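Local coordinates for sensory box/GGDEF family protein (Caulobacter crescentus, PDB 4YME) that probably takes part in cyclic di-GMP signalling as the GGDEF (diguanylate cyclase-type) domain of a larger membrane protein that also carries MHYT, PAS and EAL regions, at residues S15-L20 with R137-L142; D42-A47 with D57-E62; R105-L110 with S125-S130. All coordinates share one frame; numbering follows the deposited sequence. Where two conformers were deposited one is given.

Contact 1: S15-L20 with R137-L142; sequences SLQMRL and RTAEAL
L20 closes over A139 with its branch point: L20 CG lies 3.7 Å from A139 CB, and L20 CD2 reaches the same methyl at 3.8 Å. The two helices are close here, with the CA atoms of L20 and A139 5.7 Å apart and the single methyl of the alanine turned to the leucine. The other leucine methyl, L20 CD1, looks on to L142 CD1 at a looser 4.4 Å. On the outer side the contact turns polar. Q17 NE2 gives a hydrogen bond to E140 OE2 (2.8 Å), bent to 133° at the hydrogen. It meets the syn lone pair of the carboxylate, with the acceptor tilted out of the amide plane. Both chains kink at chi2, -80° in Q17 and 71° in E140, and they cross obliquely.

Behind this first shell, T138 caps the second helix, its OG1 accepting from A141 N at 3.1 Å. The nearby helix start would probably favour a charged E140. In the ferredoxin-like GGDEF fold, the contact joins helices 13-30 and 139-156 on one face of the sheet, where L20 and L142 both rest on V36 of the inner strand 33-41 and L20 also reaches V88 of strand 84-91.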
loop_
_atom_site.group_PDB
_atom_site.type_symbol
_atom_site.label_atom_id
_atom_site.label_comp_id
_atom_site.label_asym_id
_atom_site.label_seq_id
_atom_site.Cartn_x
_atom_site.Cartn_y
_atom_site.Cartn_z
ATOM N N SER A 15 -8.588 -7.792 7.937
ATOM C CA SER A 15 -7.783 -7.289 9.065
ATOM C C SER A 15 -7.362 -5.859 8.833
ATOM O O SER A 15 -7.322 -5.097 9.764
ATOM C CB SER A 15 -6.584 -8.154 9.417
ATOM O OG SER A 15 -5.770 -8.425 8.301
ATOM N N LEU A 16 -7.141 -5.461 7.585
ATOM C CA LEU A 16 -6.928 -4.060 7.286
ATOM C C LEU A 16 -8.061 -3.169 7.772
ATOM O O LEU A 16 -7.860 -2.158 8.457
ATOM C CB LEU A 16 -6.723 -3.870 5.756
ATOM C CG LEU A 16 -6.814 -2.428 5.264
ATOM C CD1 LEU A 16 -5.602 -1.705 5.825
ATOM C CD2 LEU A 16 -6.921 -2.381 3.721
ATOM N N GLN A 17 -9.278 -3.544 7.405
ATOM C CA GLN A 17 -10.436 -2.711 7.764
ATOM C C GLN A 17 -10.556 -2.628 9.290
ATOM O O GLN A 17 -10.792 -1.538 9.841
ATOM C CB GLN A 17 -11.700 -3.327 7.154
ATOM C CG GLN A 17 -12.956 -2.467 7.368
ATOM C CD GLN A 17 -13.585 -2.633 8.773
ATOM O OE1 GLN A 17 -13.428 -3.687 9.449
ATOM N NE2 GLN A 17 -14.292 -1.570 9.227
HETATM N N MSE A 18 -10.334 -3.748 9.991
HETATM C CA MSE A 18 -10.470 -3.754 11.473
HETATM C C MSE A 18 -9.407 -2.857 12.126
HETATM O O MSE A 18 -9.675 -2.090 13.037
HETATM C CB MSE A 18 -10.306 -5.141 12.057
HETATM C CG MSE A 18 -11.377 -6.050 11.649
HETATM SE SE MSE A 18 -11.164 -7.854 12.368
HETATM C CE MSE A 18 -9.289 -8.294 12.283
ATOM N N ARG A 19 -8.188 -2.995 11.657
ATOM C CA ARG A 19 -7.080 -2.243 12.242
ATOM C C ARG A 19 -7.154 -0.751 11.891
ATOM O O ARG A 19 -6.810 0.084 12.710
ATOM C CB ARG A 19 -5.745 -2.867 11.866
ATOM C CG ARG A 19 -5.460 -4.184 12.648
ATOM C CD ARG A 19 -4.056 -4.671 12.401
ATOM N NE ARG A 19 -3.084 -3.723 12.973
ATOM C CZ ARG A 19 -1.759 -3.873 12.936
ATOM N NH1 ARG A 19 -1.236 -4.926 12.333
ATOM N NH2 ARG A 19 -0.963 -2.965 13.460
ATOM N N LEU A 20 -7.653 -0.437 10.695
ATOM C CA LEU A 20 -7.832 0.966 10.278
ATOM C C LEU A 20 -8.932 1.617 11.115
ATOM O O LEU A 20 -8.794 2.728 11.594
ATOM C CB LEU A 20 -8.099 1.030 8.769
ATOM C CG LEU A 20 -8.415 2.443 8.251
ATOM C CD1 LEU A 20 -7.322 3.432 8.605
ATOM C CD2 LEU A 20 -8.551 2.337 6.711
ATOM N N ARG A 137 -13.734 9.947 7.395
ATOM C CA ARG A 137 -13.726 9.777 8.848
ATOM C C ARG A 137 -14.002 8.364 9.290
ATOM O O ARG A 137 -14.014 8.095 10.489
ATOM C CB ARG A 137 -14.747 10.727 9.500
ATOM C CG ARG A 137 -14.598 12.193 9.096
ATOM C CD ARG A 137 -15.499 13.082 10.020
ATOM N NE ARG A 137 -14.828 13.255 11.308
ATOM C CZ ARG A 137 -14.036 14.278 11.640
ATOM N NH1 ARG A 137 -13.842 15.305 10.805
ATOM N NH2 ARG A 137 -13.437 14.281 12.836
ATOM N N THR A 138 -14.210 7.447 8.333
ATOM C CA THR A 138 -14.360 6.044 8.565
ATOM C C THR A 138 -13.354 5.276 7.701
ATOM O O THR A 138 -12.827 5.811 6.726
ATOM C CB THR A 138 -15.745 5.534 8.189
ATOM O OG1 THR A 138 -15.911 5.611 6.759
ATOM C CG2 THR A 138 -16.777 6.368 8.871
ATOM N N ALA A 139 -13.104 4.043 8.084
ATOM C CA ALA A 139 -12.191 3.194 7.335
ATOM C C ALA A 139 -12.593 3.064 5.886
ATOM O O ALA A 139 -11.757 3.232 4.978
ATOM C CB ALA A 139 -12.049 1.810 7.979
ATOM N N GLU A 140 -13.886 2.843 5.654
ATOM C CA GLU A 140 -14.393 2.638 4.306
ATOM C C GLU A 140 -14.275 3.891 3.466
ATOM O O GLU A 140 -13.935 3.790 2.278
ATOM C CB GLU A 140 -15.857 2.204 4.395
ATOM C CG GLU A 140 -16.043 0.842 5.027
ATOM C CD GLU A 140 -15.772 0.758 6.569
ATOM O OE1 GLU A 140 -15.908 1.743 7.397
ATOM O OE2 GLU A 140 -15.366 -0.377 6.945
ATOM N N ALA A 141 -14.543 5.060 4.078
ATOM C CA ALA A 141 -14.417 6.339 3.386
ATOM C C ALA A 141 -12.976 6.582 2.979
ATOM O O ALA A 141 -12.725 6.960 1.837
ATOM C CB ALA A 141 -14.910 7.466 4.180
ATOM N N LEU A 142 -12.039 6.342 3.889
ATOM C CA LEU A 142 -10.619 6.513 3.560
ATOM C C LEU A 142 -10.153 5.532 2.478
ATOM O O LEU A 142 -9.325 5.919 1.634
ATOM C CB LEU A 142 -9.754 6.294 4.785
ATOM C CG LEU A 142 -9.879 7.429 5.800
ATOM C CD1 LEU A 142 -9.253 7.079 7.141
ATOM C CD2 LEU A 142 -9.273 8.726 5.278
#

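Contact 2: D42-A47 with D57-E62; sequences DHFKEA and DALLVE
L59 fills a hollow beside F44 and A47 while the F44 ring abuts the branched end of L60, and together they join helices 44-51 and 53-70, consecutive helices that follow the first sheet strand of the ferredoxin-like GGDEF fold. The bump that enters the hollow is the methyl L59 CD1. With that atom anti to CA (chi2 179°), the leucine extends into the first turn of the shorter helix. The floor of the hollow is F44 CA, 3.8 Å from L59 CD1; A47 CB forms a wall at 3.7 Å from the same methyl, and H43 O the rim at 4.0 Å. H43 occupies the N-cap position, and its carbonyl accepts from A47 N, so the rim is the N-cap carbonyl, tied into the first helical hydrogen bond. The F44 ring adds a further side, meeting L59 CD1 with its edge. Further out, L59 touches V114 and M123, L60 touches L7, and F44 touches D83 in the GGDEF sequence itself.

The second fit runs the other way. F44 CG is set anti to the backbone N (chi1 178°). The F44 and L60 side chains cross at about a right angle, and the ring atom that meets the leucine is F44 CE1. It abuts the far end of the isopropyl group, opposite L60 CB, 3.7 Å from L60 CG and 3.8 Å from each of the methyls L60 CD1 and L60 CD2.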
loop_
_atom_site.group_PDB
_atom_site.type_symbol
_atom_site.label_atom_id
_atom_site.label_comp_id
_atom_site.label_asym_id
_atom_site.label_seq_id
_atom_site.Cartn_x
_atom_site.Cartn_y
_atom_site.Cartn_z
ATOM N N ASP A 42 3.013 -1.149 -11.678
ATOM C CA ASP A 42 2.900 -0.649 -13.065
ATOM C C ASP A 42 2.926 -1.763 -14.088
ATOM O O ASP A 42 2.305 -1.636 -15.169
ATOM C CB ASP A 42 3.998 0.362 -13.337
ATOM C CG ASP A 42 3.766 1.707 -12.620
ATOM O OD1 ASP A 42 2.737 1.929 -11.966
ATOM O OD2 ASP A 42 4.691 2.502 -12.712
ATOM N N HIS A 43 3.626 -2.856 -13.798
ATOM C CA HIS A 43 3.876 -3.889 -14.830
ATOM C C HIS A 43 3.557 -5.303 -14.383
ATOM O O HIS A 43 4.119 -6.291 -14.870
ATOM C CB HIS A 43 5.297 -3.799 -15.353
ATOM C CG HIS A 43 5.710 -2.421 -15.740
ATOM N ND1 HIS A 43 5.261 -1.801 -16.882
ATOM C CD2 HIS A 43 6.559 -1.565 -15.145
ATOM C CE1 HIS A 43 5.799 -0.598 -16.950
ATOM N NE2 HIS A 43 6.601 -0.430 -15.917
ATOM N N PHE A 44 2.576 -5.431 -13.515
ATOM C CA PHE A 44 2.069 -6.726 -13.080
ATOM C C PHE A 44 1.408 -7.523 -14.190
ATOM O O PHE A 44 1.737 -8.674 -14.400
ATOM C CB PHE A 44 1.081 -6.471 -11.928
ATOM C CG PHE A 44 0.436 -7.668 -11.390
ATOM C CD1 PHE A 44 1.132 -8.594 -10.607
ATOM C CD2 PHE A 44 -0.897 -7.871 -11.596
ATOM C CE1 PHE A 44 0.505 -9.695 -10.052
ATOM C CE2 PHE A 44 -1.529 -8.959 -11.060
ATOM C CZ PHE A 44 -0.815 -9.893 -10.288
ATOM N N LYS A 45 0.567 -6.843 -14.974
ATOM C CA LYS A 45 -0.123 -7.532 -16.090
ATOM C C LYS A 45 0.886 -8.041 -17.106
ATOM O O LYS A 45 0.817 -9.177 -17.519
ATOM C CB LYS A 45 -1.145 -6.658 -16.782
ATOM C CG LYS A 45 -1.848 -7.369 -17.950
ATOM C CD LYS A 45 -2.991 -6.524 -18.562
ATOM C CE LYS A 45 -3.043 -6.742 -20.112
ATOM N NZ LYS A 45 -3.274 -8.150 -20.514
ATOM N N GLU A 46 1.848 -7.202 -17.448
ATOM C CA GLU A 46 2.836 -7.600 -18.430
ATOM C C GLU A 46 3.695 -8.766 -17.906
ATOM O O GLU A 46 4.042 -9.666 -18.663
ATOM C CB GLU A 46 3.648 -6.380 -18.831
ATOM C CG GLU A 46 4.632 -6.631 -19.918
ATOM C CD GLU A 46 5.954 -7.014 -19.365
ATOM O OE1 GLU A 46 6.201 -6.694 -18.176
ATOM O OE2 GLU A 46 6.757 -7.613 -20.098
ATOM N N ALA A 47 4.013 -8.817 -16.608
ATOM C CA ALA A 47 4.758 -9.982 -16.057
ATOM C C ALA A 47 3.967 -11.270 -16.223
ATOM O O ALA A 47 4.465 -12.311 -16.667
ATOM C CB ALA A 47 5.110 -9.765 -14.548
ATOM N N ASP A 57 3.185 -13.436 -9.335
ATOM C CA ASP A 57 3.288 -13.807 -7.911
ATOM C C ASP A 57 4.606 -13.396 -7.274
ATOM O O ASP A 57 4.640 -12.921 -6.138
ATOM C CB ASP A 57 2.994 -15.298 -7.702
ATOM C CG ASP A 57 1.557 -15.648 -7.936
ATOM O OD1 ASP A 57 0.692 -14.770 -8.196
ATOM O OD2 ASP A 57 1.279 -16.887 -7.894
ATOM N N ALA A 58 5.694 -13.556 -8.004
ATOM C CA ALA A 58 7.011 -13.195 -7.546
ATOM C C ALA A 58 7.019 -11.671 -7.284
ATOM O O ALA A 58 7.637 -11.247 -6.315
ATOM C CB ALA A 58 8.057 -13.574 -8.629
ATOM N N LEU A 59 6.345 -10.901 -8.146
ATOM C CA LEU A 59 6.250 -9.448 -7.944
ATOM C C LEU A 59 5.562 -9.158 -6.638
ATOM O O LEU A 59 5.977 -8.254 -5.898
ATOM C CB LEU A 59 5.517 -8.682 -9.066
ATOM C CG LEU A 59 6.159 -8.659 -10.452
ATOM C CD1 LEU A 59 5.260 -7.889 -11.400
ATOM C CD2 LEU A 59 7.515 -8.093 -10.453
ATOM N N LEU A 60 4.466 -9.890 -6.411
ATOM C CA LEU A 60 3.676 -9.656 -5.174
ATOM C C LEU A 60 4.470 -9.967 -3.926
ATOM O O LEU A 60 4.450 -9.227 -2.945
ATOM C CB LEU A 60 2.333 -10.368 -5.221
ATOM C CG LEU A 60 1.449 -10.045 -6.441
ATOM C CD1 LEU A 60 0.184 -10.855 -6.421
ATOM C CD2 LEU A 60 1.139 -8.564 -6.488
ATOM N N VAL A 61 5.179 -11.087 -3.943
ATOM C CA VAL A 61 5.980 -11.549 -2.808
ATOM C C VAL A 61 7.106 -10.586 -2.520
ATOM O O VAL A 61 7.359 -10.225 -1.372
ATOM C CB VAL A 61 6.509 -12.977 -3.099
ATOM C CG1 VAL A 61 7.595 -13.353 -2.149
ATOM C CG2 VAL A 61 5.300 -13.943 -2.974
ATOM N N GLU A 62 7.744 -10.088 -3.570
ATOM C CA GLU A 62 8.852 -9.161 -3.342
ATOM C C GLU A 62 8.311 -7.793 -2.876
ATOM O O GLU A 62 8.918 -7.166 -2.029
ATOM C CB GLU A 62 9.666 -9.013 -4.605
ATOM C CG GLU A 62 10.802 -8.020 -4.503
ATOM C CD GLU A 62 11.856 -8.317 -3.528
ATOM O OE1 GLU A 62 11.935 -9.424 -2.943
ATOM O OE2 GLU A 62 12.649 -7.413 -3.175
#

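Contact 3: R105-L110 with S125-S130; sequences RLIEML and SSLGVS
I107 and S125 are the residues with the nearest CA atoms, 6.1 Å apart. Helix 105-109 and strand 125-130 run nearly antiparallel, at 165°, and their axes come within 8.4 Å. A water bridges the two backbones, donating to I107 O at 2.7 Å and accepting from S125 N at 2.9 Å; it thus serves a strand N-H and a carbonyl of the last helical turn at once. Alternation along the strand turns S125 and L127 toward the helix and S126 away from it. The pair closes the split beta-alpha-beta unit of the ferredoxin-like fold: helix 95-109 leads from strand 84-91 to the edge strand 125-131, and strand 33-41 runs between those two.

Among the side chains, S125 OG holds the crowded position between N and carbonyl carbon (chi1 63°), where it lies 3.7 Å from L110 CB. L127 takes the same first torsion and lies slantwise to I107. Its methyl L127 CD2 rests 3.8 Å from I107 CG1, while L127 CG faces the tip, I107 CD1, at 4.0 Å. Deeper in, L106 CB approaches L127 CD2 more loosely, and both leucines reach I37 of the sheet.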
loop_
_atom_site.group_PDB
_atom_site.type_symbol
_atom_site.label_atom_id
_atom_site.label_comp_id
_atom_site.label_asym_id
_atom_site.label_seq_id
_atom_site.Cartn_x
_atom_site.Cartn_y
_atom_site.Cartn_z
ATOM N N ARG A 105 9.223 7.459 -0.262
ATOM C CA ARG A 105 10.098 6.347 0.067
ATOM C C ARG A 105 9.540 5.031 -0.500
ATOM O O ARG A 105 10.282 4.200 -0.998
ATOM C CB ARG A 105 10.330 6.235 1.565
ATOM C CG ARG A 105 11.367 7.205 2.093
ATOM C CD ARG A 105 11.686 6.944 3.586
ATOM N NE ARG A 105 10.594 7.342 4.471
ATOM C CZ ARG A 105 9.884 6.551 5.277
ATOM N NH1 ARG A 105 10.074 5.224 5.328
ATOM N NH2 ARG A 105 8.942 7.126 6.046
ATOM N N LEU A 106 8.223 4.876 -0.431
ATOM C CA LEU A 106 7.574 3.695 -0.992
ATOM C C LEU A 106 7.816 3.607 -2.506
ATOM O O LEU A 106 8.144 2.536 -3.036
ATOM C CB LEU A 106 6.069 3.684 -0.682
ATOM C CG LEU A 106 5.722 3.470 0.800
ATOM C CD1 LEU A 106 4.276 3.663 1.016
ATOM C CD2 LEU A 106 6.258 2.105 1.305
ATOM N N ILE A 107 7.595 4.693 -3.221
ATOM C CA ILE A 107 7.802 4.687 -4.677
ATOM C C ILE A 107 9.278 4.285 -4.978
ATOM O O ILE A 107 9.553 3.449 -5.838
ATOM C CB ILE A 107 7.431 6.060 -5.305
ATOM C CG1 ILE A 107 5.910 6.242 -5.264
ATOM C CG2 ILE A 107 7.962 6.176 -6.740
ATOM C CD1 ILE A 107 5.488 7.614 -5.464
ATOM N N GLU A 108 10.204 4.848 -4.243
ATOM C CA GLU A 108 11.626 4.538 -4.468
ATOM C C GLU A 108 11.927 3.059 -4.227
ATOM O O GLU A 108 12.594 2.378 -5.073
ATOM C CB GLU A 108 12.531 5.388 -3.570
ATOM C CG GLU A 108 14.032 5.205 -3.907
ATOM C CD GLU A 108 14.279 5.256 -5.407
ATOM O OE1 GLU A 108 13.821 6.244 -6.035
ATOM O OE2 GLU A 108 14.908 4.307 -5.964
HETATM N N MSE A 109 11.402 2.544 -3.132
HETATM C CA MSE A 109 11.713 1.157 -2.795
HETATM C C MSE A 109 11.082 0.165 -3.755
HETATM O O MSE A 109 11.644 -0.896 -3.975
HETATM C CB MSE A 109 11.342 0.848 -1.368
HETATM C CG MSE A 109 9.871 0.604 -1.115
HETATM SE SE MSE A 109 9.508 0.133 0.770
HETATM C CE MSE A 109 10.996 1.281 1.471
ATOM N N LEU A 110 9.941 0.505 -4.338
ATOM C CA LEU A 110 9.265 -0.369 -5.294
ATOM C C LEU A 110 9.712 -0.230 -6.734
ATOM O O LEU A 110 9.156 -0.846 -7.633
ATOM C CB LEU A 110 7.755 -0.212 -5.166
ATOM C CG LEU A 110 7.121 -0.548 -3.806
ATOM C CD1 LEU A 110 5.587 -0.392 -3.810
ATOM C CD2 LEU A 110 7.533 -1.990 -3.370
ATOM N N SER A 125 5.739 1.439 -9.283
ATOM C CA SER A 125 4.420 1.521 -8.670
ATOM C C SER A 125 3.806 2.903 -8.838
ATOM O O SER A 125 4.524 3.892 -9.131
ATOM C CB SER A 125 4.588 1.262 -7.191
ATOM O OG SER A 125 5.388 2.259 -6.554
ATOM N N SER A 126 2.506 2.963 -8.613
ATOM C CA SER A 126 1.751 4.192 -8.522
ATOM C C SER A 126 1.023 4.205 -7.216
ATOM O O SER A 126 0.733 3.121 -6.687
ATOM C CB SER A 126 0.755 4.263 -9.650
ATOM O OG SER A 126 1.402 4.328 -10.910
ATOM N N LEU A 127 0.764 5.357 -6.654
ATOM C CA LEU A 127 0.107 5.435 -5.374
ATOM C C LEU A 127 -0.800 6.626 -5.234
ATOM O O LEU A 127 -0.625 7.655 -5.948
ATOM C CB LEU A 127 1.045 5.276 -4.213
ATOM C CG LEU A 127 2.124 6.219 -3.934
ATOM C CD1 LEU A 127 1.590 7.487 -3.331
ATOM C CD2 LEU A 127 3.043 5.540 -2.902
ATOM N N GLY A 128 -1.781 6.479 -4.367
ATOM C CA GLY A 128 -2.700 7.547 -3.981
ATOM C C GLY A 128 -2.788 7.630 -2.494
ATOM O O GLY A 128 -2.752 6.574 -1.817
ATOM N N VAL A 129 -2.992 8.810 -1.969
ATOM C CA VAL A 129 -2.965 9.076 -0.546
ATOM C C VAL A 129 -4.266 9.726 -0.111
ATOM O O VAL A 129 -4.694 10.741 -0.699
ATOM C CB VAL A 129 -1.801 10.008 -0.164
ATOM C CG1 VAL A 129 -1.788 10.277 1.375
ATOM C CG2 VAL A 129 -0.484 9.411 -0.586
ATOM N N SER A 130 -4.845 9.226 0.966
ATOM C CA SER A 130 -5.957 9.859 1.659
ATOM C C SER A 130 -5.583 10.149 3.088
ATOM O O SER A 130 -4.941 9.329 3.770
ATOM C CB SER A 130 -7.182 8.973 1.632
ATOM O OG SER A 130 -7.445 8.590 0.308
HETATM O O HOH W 1 7.959 2.733 -7.906
#

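How the contacts relate
Contact 1 joins the first and last helices of the domain, and along the chain it encloses both others, with contact 2 complete before contact 3 begins. The centres of contacts 1 and 2 lie 26 Å apart on opposite sides of the chain's centre, with nearest atoms about 14 Å apart. Contact 3, 19 Å from contact 1 and 15 Å from contact 2 between centres, touches each. Strand 125-131 leads on to helix 139-156, where L142 O packs near S130 OG; near the start of the strand, S126 OG probably hydrogen-bonds to D42 OD1. Thus one edge strand connects distant parts of a single GGDEF domain, whose four-stranded sheet has helices on both faces.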